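Local coordinates for protein tungsten-containing formylmethanofuran dehydrogenase 2 subunit C (Methanothermobacter wolfeii, PDB 5T5I) that forms the beta-helical C subunit of a tungsten-containing formylmethanofuran dehydrogenase complex, which probably reduces carbon dioxide to formylmethanofuran in methanogenesis, at residues 204-210 / 253-259; 218-222 / 245-249; 18-24 / 78-84. All coordinates share one frame; numbering follows the deposited sequence.

Contact 1: 204-210 / 253-259; sequences MAGGTIV and GAKGIVY
With CG set between its own backbone N and carbonyl carbon (chi1 76°) and the thioether bent at its last torsion (-49°), Met204 folds over Gly256, whose CA lies 3.8 Å from CE. The sulfur meets a second partner, Val258, through CG2 at 3.9 Å. Lacking a side chain, Gly256 lets Met204 lie directly on its backbone; a beta carbon there would collide with Met204 CG. Shortening the methionine to an alanine would probably open a gap over Gly256 and deprive Val258 CG2 of its sulfur neighbour. Farther along, strands 208-210 and 256-259 run parallel: Ile257 N donates to Gly207 O, Ile209 N to Ile257 O, and Tyr259 N to Ile209 O at 2.8 Å. A water donates to both Gly207 O and Lys255 O where the strands begin. Thr208 CG2, anti to its amide nitrogen, comes in at the edge of the Tyr259 ring, 3.9 Å from CD2. Ile257 CG2 lies over one face, 3.6 Å above the ring plane and offset toward the rim; the hydroxyl is hydrogen-bonded to Glu228. Although antiparallel strands intervene in sequence, such in-register parallel strands are the stacked rungs of a right-handed beta-helix, here its last parallel pair.

Contact 2: 218-222 / 245-249; sequences FLAGF and FEGDH
Phe245 receives the edge of Phe218 on its ring face, a T-shaped pair with centroids 5.0 Å apart and planes at 63°, at the C-terminal end of the beta-helix, where antiparallel strands follow the parallel rungs. CE2 of Phe218 makes the touch, pointing at Phe245 CG from 3.7 Å. The next residue, Glu246, whose CB points away from 218-222, offers its carbonyl oxygen to Phe222 CA, a CH...O contact of 3.4 Å. Gly247 then runs across one face of the Phe222 ring, where a side chain would strike CD2; its CA makes a CH-pi contact 4.0 Å from the ring centroid. A cis peptide leads into Asp248, whose CA also lies over this face; Phe218 CZ lies over the opposite one, toward the rim, so the ring sits between Phe218 and the 247-248 backbone. Asp248 CB packs on Phe222 CE1, and with CG anti to the backbone N (chi1 -178°) OD2 accepts a hydrogen bond from Glu203 N. Another protein of the complex packs on this corner, stacking on the ring of His249. His249 N then donates to Gly221 O at 2.8 Å, tilted 34° out of the carbonyl plane.

Contact 3: 18-24 / 78-84; sequences APNIKPD and RIGQEMT
Lys22 and Asp24 both reach across to the loop 78-84, but each grips it differently. The lysine leaves the backbone with CG between N and the carbonyl carbon (chi1 53°), runs extended alongside Gln81 and Met83, and bends at its last torsion (-89°), which turns the ammonium group back between two carbonyls. NZ donates to Gln81 O at 2.8 Å, nearly in line with the C=O bond, and to Pro19 O of its own segment from above that carbonyl's plane. One ammonium therefore ties two loop backbones together. Asp24 presents the syn sides of both carboxylate oxygens to a single residue: OD2 takes the hydroxyl of Thr84 on its syn lone pair, with OG1 2.7 Å away, while OD1 accepts Thr84 N at 3.0 Å from somewhat out of the carboxylate plane. The two bonds probably fix the rotation of the carboxylate.

The loop itself is a pair of overlapping type II turns, Arg78 to Gln81 and Gly80 to Met83, at a corner near the N-terminal end of the beta-helix; the facing segment leads from Lys22, at the N-cap position, into helix 23-26. Just before the lysine in sequence, Gly80 N donates to Ile21 O at 3.0 Å, and CG2 of Ile21 meets CG2 of Ile79. Met83, bent at its thioether, brings CE against the ring of Pro23, 4.0 Å from CD, and both side chains rest on Ile88 of the next strand. On the other flank, CB of Pro19 touches CB of Arg78 and lies 3.8 Å from Gln81 NE2. The Gln81 amide is held by Arg78, whose NH2 reaches OE1 in the guanidinium plane, at 2.9 Å; Glu17 makes a salt bridge to Arg78 NE, and Tyr97 a cation-pi contact.

Overall arrangement
Contacts 1 and 2 adjoin at the C-terminal end of the beta-helix, their centres 9 Å apart: strands 241-247 and 256-261 are neighbours, and contact 2 is nested within the loop that contact 1 closes. Contact 3 lies on the opposite side of the chain's centre, its centre about 32 Å from that of contact 1. Contact 2 is the buried one, mostly aromatic and covered by another protein of the complex. Contact 1, partly buried, relies on regular parallel-strand hydrogen bonds with apolar side chains flanking them. Contact 3, also partly buried, joins a loop to a segment entering a short helix, and charged and hydroxyl side chains carry much of its bonding.

Contact 1: 204-210 / 253-259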
loop_
_atom_site.group_PDB
_atom_site.type_symbol
_atom_site.label_atom_id
_atom_site.label_comp_id
_atom_site.label_asym_id
_atom_site.label_seq_id
_atom_site.Cartn_x
_atom_site.Cartn_y
_atom_site.Cartn_z
ATOM N N MET C 204 -3.174 -23.166 -24.646
ATOM C CA MET C 204 -2.472 -24.137 -25.486
ATOM C C MET C 204 -2.706 -25.561 -24.931
ATOM O O MET C 204 -2.829 -25.749 -23.713
ATOM C CB MET C 204 -0.955 -23.816 -25.597
ATOM C CG MET C 204 -0.143 -24.186 -24.359
ATOM S SD MET C 204 1.615 -23.702 -24.360
ATOM C CE MET C 204 2.150 -24.285 -25.946
ATOM N N ALA C 205 -2.795 -26.539 -25.839
ATOM C CA ALA C 205 -2.947 -27.966 -25.508
ATOM C C ALA C 205 -1.663 -28.784 -25.799
ATOM O O ALA C 205 -1.495 -29.875 -25.264
ATOM C CB ALA C 205 -4.114 -28.537 -26.307
ATOM N N GLY C 206 -0.769 -28.241 -26.615
ATOM C CA GLY C 206 0.470 -28.895 -27.024
ATOM C C GLY C 206 1.348 -27.955 -27.824
ATOM O O GLY C 206 0.997 -26.786 -28.015
ATOM N N GLY C 207 2.481 -28.464 -28.279
ATOM C CA GLY C 207 3.465 -27.671 -28.998
ATOM C C GLY C 207 4.423 -26.987 -28.042
ATOM O O GLY C 207 4.313 -27.138 -26.812
ATOM N N THR C 208 5.360 -26.218 -28.599
ATOM C CA THR C 208 6.386 -25.520 -27.821
ATOM C C THR C 208 6.504 -24.037 -28.214
ATOM O O THR C 208 6.536 -23.705 -29.388
ATOM C CB THR C 208 7.762 -26.207 -27.992
ATOM O OG1 THR C 208 7.639 -27.601 -27.770
ATOM C CG2 THR C 208 8.810 -25.649 -27.055
ATOM N N ILE C 209 6.633 -23.164 -27.206
ATOM C CA ILE C 209 6.855 -21.736 -27.387
ATOM C C ILE C 209 8.186 -21.399 -26.678
ATOM O O ILE C 209 8.343 -21.734 -25.497
ATOM C CB ILE C 209 5.691 -20.877 -26.819
ATOM C CG1 ILE C 209 4.357 -21.239 -27.515
ATOM C CG2 ILE C 209 6.019 -19.381 -26.993
ATOM C CD1 ILE C 209 3.140 -20.672 -26.855
ATOM N N VAL C 210 9.109 -20.723 -27.370
ATOM C CA VAL C 210 10.394 -20.291 -26.787
ATOM C C VAL C 210 10.443 -18.761 -26.834
ATOM O O VAL C 210 10.302 -18.183 -27.913
ATOM C CB VAL C 210 11.644 -20.880 -27.499
ATOM C CG1 VAL C 210 12.942 -20.382 -26.837
ATOM C CG2 VAL C 210 11.601 -22.409 -27.519
ATOM N N GLY C 253 -6.085 -32.148 -20.167
ATOM C CA GLY C 253 -5.010 -32.928 -20.759
ATOM C C GLY C 253 -3.925 -32.113 -21.449
ATOM O O GLY C 253 -3.255 -32.637 -22.337
ATOM N N ALA C 254 -3.725 -30.834 -21.041
ATOM C CA ALA C 254 -2.750 -29.934 -21.671
ATOM C C ALA C 254 -1.304 -30.433 -21.487
ATOM O O ALA C 254 -0.937 -30.846 -20.393
ATOM C CB ALA C 254 -2.885 -28.530 -21.094
ATOM N N LYS C 255 -0.522 -30.424 -22.572
ATOM C CA LYS C 255 0.886 -30.846 -22.601
ATOM C C LYS C 255 1.800 -29.812 -23.272
ATOM O O LYS C 255 2.924 -30.151 -23.651
ATOM C CB LYS C 255 1.015 -32.187 -23.351
ATOM C CG LYS C 255 0.239 -33.348 -22.751
ATOM C CD LYS C 255 0.788 -33.774 -21.395
ATOM C CE LYS C 255 0.311 -35.152 -21.011
ATOM N NZ LYS C 255 0.728 -35.512 -19.630
ATOM N N GLY C 256 1.356 -28.565 -23.398
ATOM C CA GLY C 256 2.176 -27.536 -24.024
ATOM C C GLY C 256 3.352 -27.121 -23.161
ATOM O O GLY C 256 3.297 -27.271 -21.947
ATOM N N ILE C 257 4.438 -26.655 -23.785
ATOM C CA ILE C 257 5.653 -26.226 -23.071
ATOM C C ILE C 257 5.987 -24.784 -23.446
ATOM O O ILE C 257 5.998 -24.440 -24.633
ATOM C CB ILE C 257 6.864 -27.174 -23.358
ATOM C CG1 ILE C 257 6.619 -28.611 -22.838
ATOM C CG2 ILE C 257 8.169 -26.626 -22.782
ATOM C CD1 ILE C 257 6.504 -28.775 -21.285
ATOM N N VAL C 258 6.275 -23.951 -22.433
ATOM C CA VAL C 258 6.756 -22.583 -22.632
ATOM C C VAL C 258 8.165 -22.503 -22.006
ATOM O O VAL C 258 8.319 -22.794 -20.812
ATOM C CB VAL C 258 5.813 -21.498 -22.039
ATOM C CG1 VAL C 258 6.449 -20.104 -22.117
ATOM C CG2 VAL C 258 4.466 -21.498 -22.752
ATOM N N TYR C 259 9.171 -22.107 -22.807
ATOM C CA TYR C 259 10.549 -21.865 -22.344
ATOM C C TYR C 259 10.752 -20.338 -22.324
ATOM O O TYR C 259 10.414 -19.668 -23.297
ATOM C CB TYR C 259 11.600 -22.502 -23.274
ATOM C CG TYR C 259 11.705 -24.005 -23.164
ATOM C CD1 TYR C 259 12.330 -24.600 -22.076
ATOM C CD2 TYR C 259 11.275 -24.832 -24.196
ATOM C CE1 TYR C 259 12.480 -25.984 -21.992
ATOM C CE2 TYR C 259 11.469 -26.213 -24.148
ATOM C CZ TYR C 259 12.051 -26.789 -23.033
ATOM O OH TYR C 259 12.226 -28.154 -22.993
HETATM O O HOH W 1 4.576 -29.940 -25.878
#

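Contact 2: 218-222 / 245-249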
loop_
_atom_site.group_PDB
_atom_site.type_symbol
_atom_site.label_atom_id
_atom_site.label_comp_id
_atom_site.label_asym_id
_atom_site.label_seq_id
_atom_site.Cartn_x
_atom_site.Cartn_y
_atom_site.Cartn_z
ATOM N N PHE C 218 2.634 -13.302 -17.456
ATOM C CA PHE C 218 2.406 -14.694 -17.835
ATOM C C PHE C 218 1.067 -15.183 -17.231
ATOM O O PHE C 218 0.225 -14.342 -16.913
ATOM C CB PHE C 218 3.639 -15.555 -17.505
ATOM C CG PHE C 218 3.715 -16.946 -18.115
ATOM C CD1 PHE C 218 3.348 -17.172 -19.440
ATOM C CD2 PHE C 218 4.101 -18.036 -17.347
ATOM C CE1 PHE C 218 3.389 -18.454 -19.983
ATOM C CE2 PHE C 218 4.142 -19.319 -17.896
ATOM C CZ PHE C 218 3.810 -19.515 -19.216
ATOM N N LEU C 219 0.840 -16.507 -17.124
ATOM C CA LEU C 219 -0.439 -17.090 -16.776
ATOM C C LEU C 219 -0.353 -18.112 -15.638
ATOM O O LEU C 219 0.528 -18.983 -15.631
ATOM C CB LEU C 219 -0.931 -17.747 -18.060
ATOM C CG LEU C 219 -1.361 -16.806 -19.212
ATOM C CD1 LEU C 219 -1.521 -17.597 -20.506
ATOM C CD2 LEU C 219 -2.678 -16.105 -18.901
ATOM N N ALA C 220 -1.309 -18.022 -14.693
ATOM C CA ALA C 220 -1.351 -18.872 -13.510
ATOM C C ALA C 220 -1.754 -20.330 -13.763
ATOM O O ALA C 220 -1.587 -21.152 -12.867
ATOM C CB ALA C 220 -2.244 -18.249 -12.455
ATOM N N GLY C 221 -2.255 -20.643 -14.965
ATOM C CA GLY C 221 -2.594 -22.010 -15.350
ATOM C C GLY C 221 -1.393 -22.862 -15.749
ATOM O O GLY C 221 -1.564 -24.030 -16.098
ATOM N N PHE C 222 -0.166 -22.306 -15.709
ATOM C CA PHE C 222 1.047 -23.057 -16.058
ATOM C C PHE C 222 1.728 -23.605 -14.803
ATOM O O PHE C 222 1.651 -22.979 -13.749
ATOM C CB PHE C 222 2.003 -22.177 -16.858
ATOM C CG PHE C 222 1.652 -22.111 -18.327
ATOM C CD1 PHE C 222 0.643 -21.276 -18.779
ATOM C CD2 PHE C 222 2.316 -22.906 -19.255
ATOM C CE1 PHE C 222 0.307 -21.229 -20.135
ATOM C CE2 PHE C 222 1.969 -22.868 -20.607
ATOM C CZ PHE C 222 0.954 -22.042 -21.035
ATOM N N PHE C 245 7.989 -24.313 -18.316
ATOM C CA PHE C 245 6.608 -24.355 -17.818
ATOM C C PHE C 245 5.766 -25.290 -18.663
ATOM O O PHE C 245 5.950 -25.325 -19.881
ATOM C CB PHE C 245 5.980 -22.953 -17.899
ATOM C CG PHE C 245 6.656 -21.902 -17.060
ATOM C CD1 PHE C 245 6.248 -21.664 -15.752
ATOM C CD2 PHE C 245 7.652 -21.095 -17.599
ATOM C CE1 PHE C 245 6.839 -20.653 -14.992
ATOM C CE2 PHE C 245 8.262 -20.105 -16.834
ATOM C CZ PHE C 245 7.854 -19.891 -15.534
ATOM N N GLU C 246 4.819 -26.005 -18.039
ATOM C CA GLU C 246 3.876 -26.889 -18.728
ATOM C C GLU C 246 2.447 -26.384 -18.542
ATOM O O GLU C 246 2.046 -26.011 -17.433
ATOM C CB GLU C 246 3.989 -28.329 -18.215
ATOM C CG GLU C 246 3.203 -29.333 -19.053
ATOM C CD GLU C 246 3.121 -30.706 -18.422
ATOM O OE1 GLU C 246 2.685 -30.796 -17.250
ATOM O OE2 GLU C 246 3.474 -31.693 -19.108
ATOM N N GLY C 247 1.681 -26.393 -19.625
ATOM C CA GLY C 247 0.294 -25.940 -19.558
ATOM C C GLY C 247 -0.389 -25.920 -20.904
ATOM O O GLY C 247 0.074 -26.596 -21.830
ATOM N N ASP C 248 -1.469 -25.150 -21.083
ATOM C CA ASP C 248 -2.167 -24.327 -20.093
ATOM C C ASP C 248 -3.159 -25.252 -19.393
ATOM O O ASP C 248 -4.083 -25.760 -20.045
ATOM C CB ASP C 248 -2.886 -23.186 -20.832
ATOM C CG ASP C 248 -3.641 -22.178 -19.986
ATOM O OD1 ASP C 248 -3.882 -22.458 -18.794
ATOM O OD2 ASP C 248 -4.033 -21.129 -20.534
ATOM N N HIS C 249 -3.020 -25.453 -18.074
ATOM C CA HIS C 249 -3.895 -26.385 -17.369
ATOM C C HIS C 249 -5.357 -25.897 -17.171
ATOM O O HIS C 249 -6.133 -26.611 -16.548
ATOM C CB HIS C 249 -3.285 -26.862 -16.062
ATOM C CG HIS C 249 -1.961 -27.543 -16.199
ATOM N ND1 HIS C 249 -0.902 -27.033 -15.500
ATOM C CD2 HIS C 249 -1.513 -28.589 -16.944
ATOM C CE1 HIS C 249 0.136 -27.781 -15.797
ATOM N NE2 HIS C 249 -0.163 -28.713 -16.657
#

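Contact 3: 18-24 / 78-84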
loop_
_atom_site.group_PDB
_atom_site.type_symbol
_atom_site.label_atom_id
_atom_site.label_comp_id
_atom_site.label_asym_id
_atom_site.label_seq_id
_atom_site.Cartn_x
_atom_site.Cartn_y
_atom_site.Cartn_z
ATOM N N ALA C 18 -5.491 -10.465 -55.341
ATOM C CA ALA C 18 -4.815 -11.131 -56.449
ATOM C C ALA C 18 -4.288 -12.533 -56.111
ATOM O O ALA C 18 -3.093 -12.803 -56.271
ATOM C CB ALA C 18 -3.695 -10.232 -56.948
ATOM N N PRO C 19 -5.189 -13.472 -55.745
ATOM C CA PRO C 19 -4.746 -14.860 -55.498
ATOM C C PRO C 19 -4.141 -15.551 -56.726
ATOM O O PRO C 19 -3.377 -16.504 -56.563
ATOM C CB PRO C 19 -6.029 -15.550 -55.018
ATOM C CG PRO C 19 -7.135 -14.754 -55.653
ATOM C CD PRO C 19 -6.652 -13.345 -55.553
ATOM N N ASN C 20 -4.438 -15.055 -57.946
ATOM C CA ASN C 20 -3.861 -15.613 -59.176
ATOM C C ASN C 20 -2.389 -15.221 -59.383
ATOM O O ASN C 20 -1.763 -15.748 -60.302
ATOM C CB ASN C 20 -4.709 -15.257 -60.406
ATOM C CG ASN C 20 -6.007 -16.017 -60.481
ATOM O OD1 ASN C 20 -6.110 -17.148 -60.016
ATOM N ND2 ASN C 20 -6.993 -15.474 -61.180
ATOM N N ILE C 21 -1.815 -14.323 -58.543
ATOM C CA ILE C 21 -0.381 -14.028 -58.623
ATOM C C ILE C 21 0.337 -15.157 -57.885
ATOM O O ILE C 21 0.524 -15.104 -56.670
ATOM C CB ILE C 21 0.024 -12.630 -58.098
ATOM C CG1 ILE C 21 -0.640 -11.543 -58.965
ATOM C CG2 ILE C 21 1.581 -12.467 -58.148
ATOM C CD1 ILE C 21 -0.485 -10.099 -58.442
ATOM N N LYS C 22 0.674 -16.198 -58.624
ATOM C CA LYS C 22 1.416 -17.338 -58.104
ATOM C C LYS C 22 2.032 -18.151 -59.244
ATOM O O LYS C 22 1.451 -18.195 -60.331
ATOM C CB LYS C 22 0.555 -18.239 -57.203
ATOM C CG LYS C 22 -0.761 -18.729 -57.789
ATOM C CD LYS C 22 -1.344 -19.821 -56.889
ATOM C CE LYS C 22 -2.807 -20.159 -57.096
ATOM N NZ LYS C 22 -3.713 -19.327 -56.259
ATOM N N PRO C 23 3.177 -18.825 -59.017
ATOM C CA PRO C 23 3.797 -19.618 -60.103
ATOM C C PRO C 23 2.878 -20.669 -60.755
ATOM O O PRO C 23 2.989 -20.901 -61.962
ATOM C CB PRO C 23 5.007 -20.256 -59.410
ATOM C CG PRO C 23 5.345 -19.306 -58.305
ATOM C CD PRO C 23 4.012 -18.856 -57.798
ATOM N N ASP C 24 1.934 -21.256 -59.979
ATOM C CA ASP C 24 0.981 -22.261 -60.483
ATOM C C ASP C 24 0.084 -21.730 -61.624
ATOM O O ASP C 24 -0.220 -22.472 -62.557
ATOM C CB ASP C 24 0.106 -22.798 -59.344
ATOM C CG ASP C 24 0.906 -23.450 -58.237
ATOM O OD1 ASP C 24 1.507 -22.703 -57.416
ATOM O OD2 ASP C 24 0.982 -24.696 -58.218
ATOM N N ARG C 78 -3.783 -11.413 -50.766
ATOM C CA ARG C 78 -3.752 -12.827 -51.177
ATOM C C ARG C 78 -2.644 -13.207 -52.177
ATOM O O ARG C 78 -2.758 -14.238 -52.829
ATOM C CB ARG C 78 -5.139 -13.246 -51.717
ATOM C CG ARG C 78 -6.264 -12.982 -50.725
ATOM C CD ARG C 78 -7.608 -13.495 -51.200
ATOM N NE ARG C 78 -8.653 -13.200 -50.220
ATOM C CZ ARG C 78 -8.930 -13.900 -49.120
ATOM N NH1 ARG C 78 -9.905 -13.517 -48.319
ATOM N NH2 ARG C 78 -8.222 -14.982 -48.806
ATOM N N ILE C 79 -1.538 -12.446 -52.239
ATOM C CA ILE C 79 -0.420 -12.781 -53.137
ATOM C C ILE C 79 0.147 -14.148 -52.708
ATOM O O ILE C 79 0.388 -14.367 -51.521
ATOM C CB ILE C 79 0.672 -11.670 -53.143
ATOM C CG1 ILE C 79 0.133 -10.376 -53.808
ATOM C CG2 ILE C 79 1.958 -12.144 -53.845
ATOM C CD1 ILE C 79 0.924 -9.140 -53.473
ATOM N N GLY C 80 0.302 -15.052 -53.669
ATOM C CA GLY C 80 0.851 -16.382 -53.428
ATOM C C GLY C 80 -0.081 -17.368 -52.745
ATOM O O GLY C 80 0.360 -18.456 -52.362
ATOM N N GLN C 81 -1.383 -17.034 -52.617
ATOM C CA GLN C 81 -2.362 -17.893 -51.948
ATOM C C GLN C 81 -2.402 -19.291 -52.555
ATOM O O GLN C 81 -2.552 -19.417 -53.762
ATOM C CB GLN C 81 -3.763 -17.267 -52.007
ATOM C CG GLN C 81 -4.833 -18.074 -51.271
ATOM C CD GLN C 81 -6.087 -17.271 -51.091
ATOM O OE1 GLN C 81 -6.146 -16.381 -50.241
ATOM N NE2 GLN C 81 -7.089 -17.519 -51.912
ATOM N N GLU C 82 -2.232 -20.332 -51.714
ATOM C CA GLU C 82 -2.291 -21.745 -52.121
ATOM C C GLU C 82 -1.260 -22.149 -53.195
ATOM O O GLU C 82 -1.475 -23.142 -53.898
ATOM C CB GLU C 82 -3.729 -22.116 -52.548
ATOM C CG GLU C 82 -4.686 -22.025 -51.374
ATOM C CD GLU C 82 -6.168 -22.167 -51.671
ATOM O OE1 GLU C 82 -6.541 -22.389 -52.841
ATOM O OE2 GLU C 82 -6.968 -22.024 -50.722
ATOM N N MET C 83 -0.108 -21.455 -53.269
ATOM C CA MET C 83 0.939 -21.828 -54.224
ATOM C C MET C 83 1.595 -23.152 -53.775
ATOM O O MET C 83 1.602 -23.454 -52.578
ATOM C CB MET C 83 1.963 -20.692 -54.444
ATOM C CG MET C 83 2.875 -20.414 -53.264
ATOM S SD MET C 83 4.002 -19.026 -53.599
ATOM C CE MET C 83 5.386 -19.884 -54.206
ATOM N N THR C 84 2.076 -23.962 -54.736
ATOM C CA THR C 84 2.665 -25.282 -54.451
ATOM C C THR C 84 4.161 -25.381 -54.751
ATOM O O THR C 84 4.791 -26.326 -54.280
ATOM C CB THR C 84 1.939 -26.394 -55.241
ATOM O OG1 THR C 84 2.352 -26.351 -56.613
ATOM C CG2 THR C 84 0.410 -26.331 -55.116
#